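Putative antitoxin VapB45 (Mycobacterium tuberculosis, PDB 5AF3) is possibly the antitoxin of a type II toxin-antitoxin pair, acting against the toxin VapC45, and carries a putative helix-turn-helix DNA-binding domain. Local coordinates at residues 122-125 with 126-130; 136-139 with 140-143. All coordinates share one frame; numbering follows the deposited sequence.

Contact 1 of 2, residues 122-125 with 126-130; sequences VLWR and FAERS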
loop_
_atom_site.group_PDB
_atom_site.type_symbol
_atom_site.label_atom_id
_atom_site.label_comp_id
_atom_site.label_asym_id
_atom_site.label_seq_id
_atom_site.Cartn_x
_atom_site.Cartn_y
_atom_site.Cartn_z
ATOM N N VAL A 122 0.858 5.784 -31.758
ATOM C CA VAL A 122 1.374 4.515 -32.287
ATOM C C VAL A 122 0.388 3.345 -32.035
ATOM O O VAL A 122 0.076 2.527 -32.924
ATOM C CB VAL A 122 2.822 4.200 -31.694
ATOM C CG1 VAL A 122 3.250 2.814 -32.016
ATOM C CG2 VAL A 122 3.875 5.258 -32.190
ATOM N N LEU A 123 -0.123 3.261 -30.810
ATOM C CA LEU A 123 -1.028 2.165 -30.489
ATOM C C LEU A 123 -2.354 2.251 -31.228
ATOM O O LEU A 123 -2.919 1.252 -31.627
ATOM C CB LEU A 123 -1.281 2.151 -28.981
ATOM C CG LEU A 123 -0.060 1.610 -28.221
ATOM C CD1 LEU A 123 -0.270 2.045 -26.742
ATOM C CD2 LEU A 123 0.152 0.119 -28.366
ATOM N N TRP A 124 -2.864 3.458 -31.344
ATOM C CA TRP A 124 -4.086 3.682 -32.106
ATOM C C TRP A 124 -3.980 3.057 -33.525
ATOM O O TRP A 124 -4.847 2.266 -33.929
ATOM C CB TRP A 124 -4.395 5.170 -32.144
ATOM C CG TRP A 124 -5.463 5.483 -33.080
ATOM C CD1 TRP A 124 -6.749 5.036 -33.032
ATOM C CD2 TRP A 124 -5.357 6.301 -34.250
ATOM N NE1 TRP A 124 -7.462 5.538 -34.098
ATOM C CE2 TRP A 124 -6.630 6.312 -34.865
ATOM C CE3 TRP A 124 -4.304 7.026 -34.843
ATOM C CZ2 TRP A 124 -6.889 7.033 -36.033
ATOM C CZ3 TRP A 124 -4.562 7.738 -36.006
ATOM C CH2 TRP A 124 -5.850 7.735 -36.586
ATOM N N ARG A 125 -2.902 3.403 -34.226
ATOM C CA ARG A 125 -2.586 2.888 -35.571
ATOM C C ARG A 125 -2.617 1.355 -35.637
ATOM O O ARG A 125 -3.144 0.774 -36.599
ATOM C CB ARG A 125 -1.205 3.389 -36.021
ATOM C CG ARG A 125 -1.127 4.873 -36.294
ATOM C CD ARG A 125 0.156 5.258 -37.078
ATOM N NE ARG A 125 1.124 6.053 -36.291
ATOM C CZ ARG A 125 2.360 5.664 -35.963
ATOM N NH1 ARG A 125 2.832 4.458 -36.323
ATOM N NH2 ARG A 125 3.132 6.494 -35.257
ATOM N N PHE A 126 -2.066 0.701 -34.605
ATOM C CA PHE A 126 -2.078 -0.747 -34.502
ATOM C C PHE A 126 -3.515 -1.297 -34.383
ATOM O O PHE A 126 -3.893 -2.224 -35.076
ATOM C CB PHE A 126 -1.239 -1.150 -33.271
ATOM C CG PHE A 126 -1.084 -2.602 -33.084
ATOM C CD1 PHE A 126 -0.438 -3.377 -34.047
ATOM C CD2 PHE A 126 -1.537 -3.223 -31.909
ATOM C CE1 PHE A 126 -0.288 -4.707 -33.886
ATOM C CE2 PHE A 126 -1.385 -4.559 -31.745
ATOM C CZ PHE A 126 -0.746 -5.316 -32.730
ATOM N N ALA A 127 -4.314 -0.715 -33.505
ATOM C CA ALA A 127 -5.648 -1.251 -33.228
ATOM C C ALA A 127 -6.576 -1.018 -34.429
ATOM O O ALA A 127 -7.472 -1.815 -34.659
ATOM C CB ALA A 127 -6.219 -0.598 -31.993
ATOM N N GLU A 128 -6.327 0.057 -35.180
ATOM C CA GLU A 128 -7.149 0.408 -36.355
ATOM C C GLU A 128 -7.186 -0.750 -37.323
ATOM O O GLU A 128 -8.257 -1.183 -37.764
ATOM C CB GLU A 128 -6.534 1.570 -37.087
ATOM C CG GLU A 128 -6.817 2.910 -36.561
ATOM C CD GLU A 128 -6.363 3.923 -37.567
ATOM O OE1 GLU A 128 -5.161 4.286 -37.529
ATOM O OE2 GLU A 128 -7.191 4.293 -38.429
ATOM N N ARG A 129 -6.007 -1.281 -37.634
ATOM C CA ARG A 129 -5.886 -2.378 -38.579
ATOM C C ARG A 129 -6.246 -3.739 -37.981
ATOM O O ARG A 129 -6.348 -4.737 -38.697
ATOM C CB ARG A 129 -4.453 -2.417 -39.123
ATOM C CG ARG A 129 -3.401 -2.547 -38.030
ATOM C CD ARG A 129 -2.020 -2.135 -38.497
ATOM N NE ARG A 129 -0.933 -2.784 -37.744
ATOM C CZ ARG A 129 -0.617 -4.072 -37.823
ATOM N NH1 ARG A 129 -1.314 -4.885 -38.604
ATOM N NH2 ARG A 129 0.408 -4.556 -37.120
ATOM N N SER A 130 -6.429 -3.784 -36.664
ATOM C CA SER A 130 -6.632 -5.038 -35.958
ATOM C C SER A 130 -8.053 -5.599 -36.085
ATOM O O SER A 130 -8.233 -6.809 -36.012
ATOM C CB SER A 130 -6.254 -4.894 -34.480
ATOM O OG SER A 130 -4.830 -5.043 -34.329
#
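Phe126 N, Ala127 N and Glu128 N each reach back one turn to the carbonyls of Val122, Leu123 and Trp124, so that 122-125 and 126-130 form one unbroken run of alpha helix. The bonds shorten along the run: Phe126 N lies 3.3 Å from Val122 O. Glu128 N lies 2.9 Å from Trp124 O.

The side-chain contact is carried by Trp124 and Glu128, four residues apart. With its CG anti to the backbone N (chi1 170°), the indole lies beside the helix, where the next turn can cover it. Glu128 then extends over one indole face: its CG sits above the five-membered ring, 3.9 Å from the centroid, in a CH-pi contact, and its carboxylate continues across the six-membered ring. Carboxylate and indole planes are only 5° apart, a flat stack in which Glu128 CD lies 3.5 Å from Trp124 CZ2. The glutamate thus meets the tryptophan through its methylene and the flat of its carboxylate. Tyr151 also stacks on the indole.

Arg125 bends back toward the preceding turn, its guanidinium face over Val122 CA, and NE remains 6.6 Å from Glu128 OE1, so any attraction between the two charges acts only at a distance. One turn further on, the aliphatic part of Arg129 passes Arg125 O, with CG 3.6 Å from that oxygen. Phe126 turns to the other side of the helix, where its ring stacks with Trp100, whose NE1 also donates to Val122 O.

The whole is an i to i+4 aromatic-carboxylate pair on the outer side of an amphipathic helix, 115-130, whose inner side, with Leu123, Phe126 and Ala127, packs against helices 95-105 and 135-143.

Contact 2 of 2, residues 136-139 with 140-143; sequences DDLV and VRGL
Val140 N and Arg141 N bond to Asp136 O and Asp137 O in regular alpha-helical fashion, at 3.0 and 2.8 Å, whereas the last turn is less regular: Gly142 N divides itself between Leu138 O and, weakly, Val139 O, and Leu143 N holds Val139 O only weakly, at 3.4 Å.

Asp137 and Arg141, four residues apart, make a salt bridge along the surface of the helix. Its single hydrogen bond runs from Arg141 NH1 to Asp137 OD2, 3.1 Å long and bent to 139° at the hydrogen. The two flat groups stand almost perpendicular, 88° apart, and NH1 approaches OD2 from above the carboxylate plane; this is no two-pronged, coplanar pairing. A bend in the arginine chain at chi3 (39°) turns the guanidinium toward Asp137 OD2, and CD, on the way, passes 3.3 Å from that oxygen. Asp137 OD2 also accepts a bond from Gly133 N, so it is gripped from the loop before the helix as well as from the following turn, which should limit rotation of the carboxylate and would probably help to keep it ionised.

Leu138 runs alongside Arg141, pointing the same way, and lays CD2 against one face of the guanidinium, 3.5 Å from NH2. On the inner side, Val139 CG1 meets Leu143 CD1 at 4.2 Å, a looser apolar contact that continues onto Val89.

An i to i+4 salt bridge on the outer surface, backed by a valine-leucine pair on the inner one, marks 135-143 as a short amphipathic helix; Lys154 NZ bonds to Gly142 O, and the chain runs on into the hairpin of strands 144-147 and 150-153.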
loop_
_atom_site.group_PDB
_atom_site.type_symbol
_atom_site.label_atom_id
_atom_site.label_comp_id
_atom_site.label_asym_id
_atom_site.label_seq_id
_atom_site.Cartn_x
_atom_site.Cartn_y
_atom_site.Cartn_z
ATOM N N ASP A 136 -6.233 -7.133 -29.855
ATOM C CA ASP A 136 -5.414 -5.919 -29.940
ATOM C C ASP A 136 -6.217 -4.639 -29.709
ATOM O O ASP A 136 -5.782 -3.736 -28.974
ATOM C CB ASP A 136 -4.644 -5.879 -31.268
ATOM C CG ASP A 136 -3.728 -7.078 -31.456
ATOM O OD1 ASP A 136 -3.073 -7.549 -30.522
ATOM O OD2 ASP A 136 -3.619 -7.539 -32.596
ATOM N N ASP A 137 -7.414 -4.547 -30.292
ATOM C CA ASP A 137 -8.244 -3.378 -30.115
ATOM C C ASP A 137 -8.626 -3.236 -28.632
ATOM O O ASP A 137 -8.675 -2.117 -28.106
ATOM C CB ASP A 137 -9.496 -3.507 -31.001
ATOM C CG ASP A 137 -10.323 -2.248 -31.032
ATOM O OD1 ASP A 137 -9.754 -1.127 -31.103
ATOM O OD2 ASP A 137 -11.563 -2.354 -30.996
ATOM N N LEU A 138 -8.861 -4.356 -27.966
ATOM C CA LEU A 138 -9.257 -4.304 -26.543
ATOM C C LEU A 138 -8.112 -3.832 -25.665
ATOM O O LEU A 138 -8.346 -3.037 -24.748
ATOM C CB LEU A 138 -9.767 -5.632 -26.047
ATOM C CG LEU A 138 -11.040 -6.107 -26.761
ATOM C CD1 LEU A 138 -11.258 -7.572 -26.307
ATOM C CD2 LEU A 138 -12.258 -5.219 -26.548
ATOM N N VAL A 139 -6.901 -4.315 -25.944
ATOM C CA VAL A 139 -5.687 -3.761 -25.259
ATOM C C VAL A 139 -5.655 -2.242 -25.429
ATOM O O VAL A 139 -5.594 -1.454 -24.447
ATOM C CB VAL A 139 -4.375 -4.421 -25.806
ATOM C CG1 VAL A 139 -3.100 -3.640 -25.337
ATOM C CG2 VAL A 139 -4.293 -5.864 -25.393
ATOM N N VAL A 140 -5.722 -1.797 -26.688
ATOM C CA VAL A 140 -5.515 -0.388 -26.996
ATOM C C VAL A 140 -6.655 0.497 -26.424
ATOM O O VAL A 140 -6.401 1.615 -25.957
ATOM C CB VAL A 140 -5.304 -0.168 -28.509
ATOM C CG1 VAL A 140 -5.306 1.302 -28.869
ATOM C CG2 VAL A 140 -4.021 -0.839 -28.931
ATOM N N ARG A 141 -7.897 -0.007 -26.480
ATOM C CA ARG A 141 -9.034 0.688 -25.863
ATOM C C ARG A 141 -8.894 0.827 -24.355
ATOM O O ARG A 141 -9.412 1.786 -23.773
ATOM C CB ARG A 141 -10.365 0.002 -26.224
ATOM C CG ARG A 141 -10.895 0.489 -27.590
ATOM C CD ARG A 141 -11.849 -0.495 -28.281
ATOM N NE ARG A 141 -12.782 -1.195 -27.378
ATOM C CZ ARG A 141 -13.755 -2.024 -27.784
ATOM N NH1 ARG A 141 -13.939 -2.282 -29.079
ATOM N NH2 ARG A 141 -14.551 -2.612 -26.887
ATOM N N GLY A 142 -8.164 -0.090 -23.744
ATOM C CA GLY A 142 -7.887 -0.020 -22.302
ATOM C C GLY A 142 -6.927 1.123 -21.965
ATOM O O GLY A 142 -6.931 1.648 -20.844
ATOM N N LEU A 143 -6.098 1.507 -22.939
ATOM C CA LEU A 143 -5.042 2.497 -22.732
ATOM C C LEU A 143 -5.328 3.929 -23.136
ATOM O O LEU A 143 -4.808 4.870 -22.511
ATOM C CB LEU A 143 -3.754 2.008 -23.471
ATOM C CG LEU A 143 -3.126 0.745 -22.914
ATOM C CD1 LEU A 143 -2.051 0.196 -23.850
ATOM C CD2 LEU A 143 -2.540 1.062 -21.531
#

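Contacts 1 and 2 follow one another along the chain, the first on helix 115-130 and the second on helix 135-143, with a short loop between them and their centres about 9 Å apart. The two helices pack directly on each other: Ala127 CB lies 3.6 Å from Val140 CB, and CE2 of the Phe126 ring touches the carboxylate carbon of Asp136. A probable hydrogen bond between Ser130 OG and Asp136 OD2 also links 126-130 to 136-139. Together with helix 95-105, which touches both, the two helices form a small helical cluster; the centres of contacts 1 and 2 lie about 24 and 20 Å from the chain's centre.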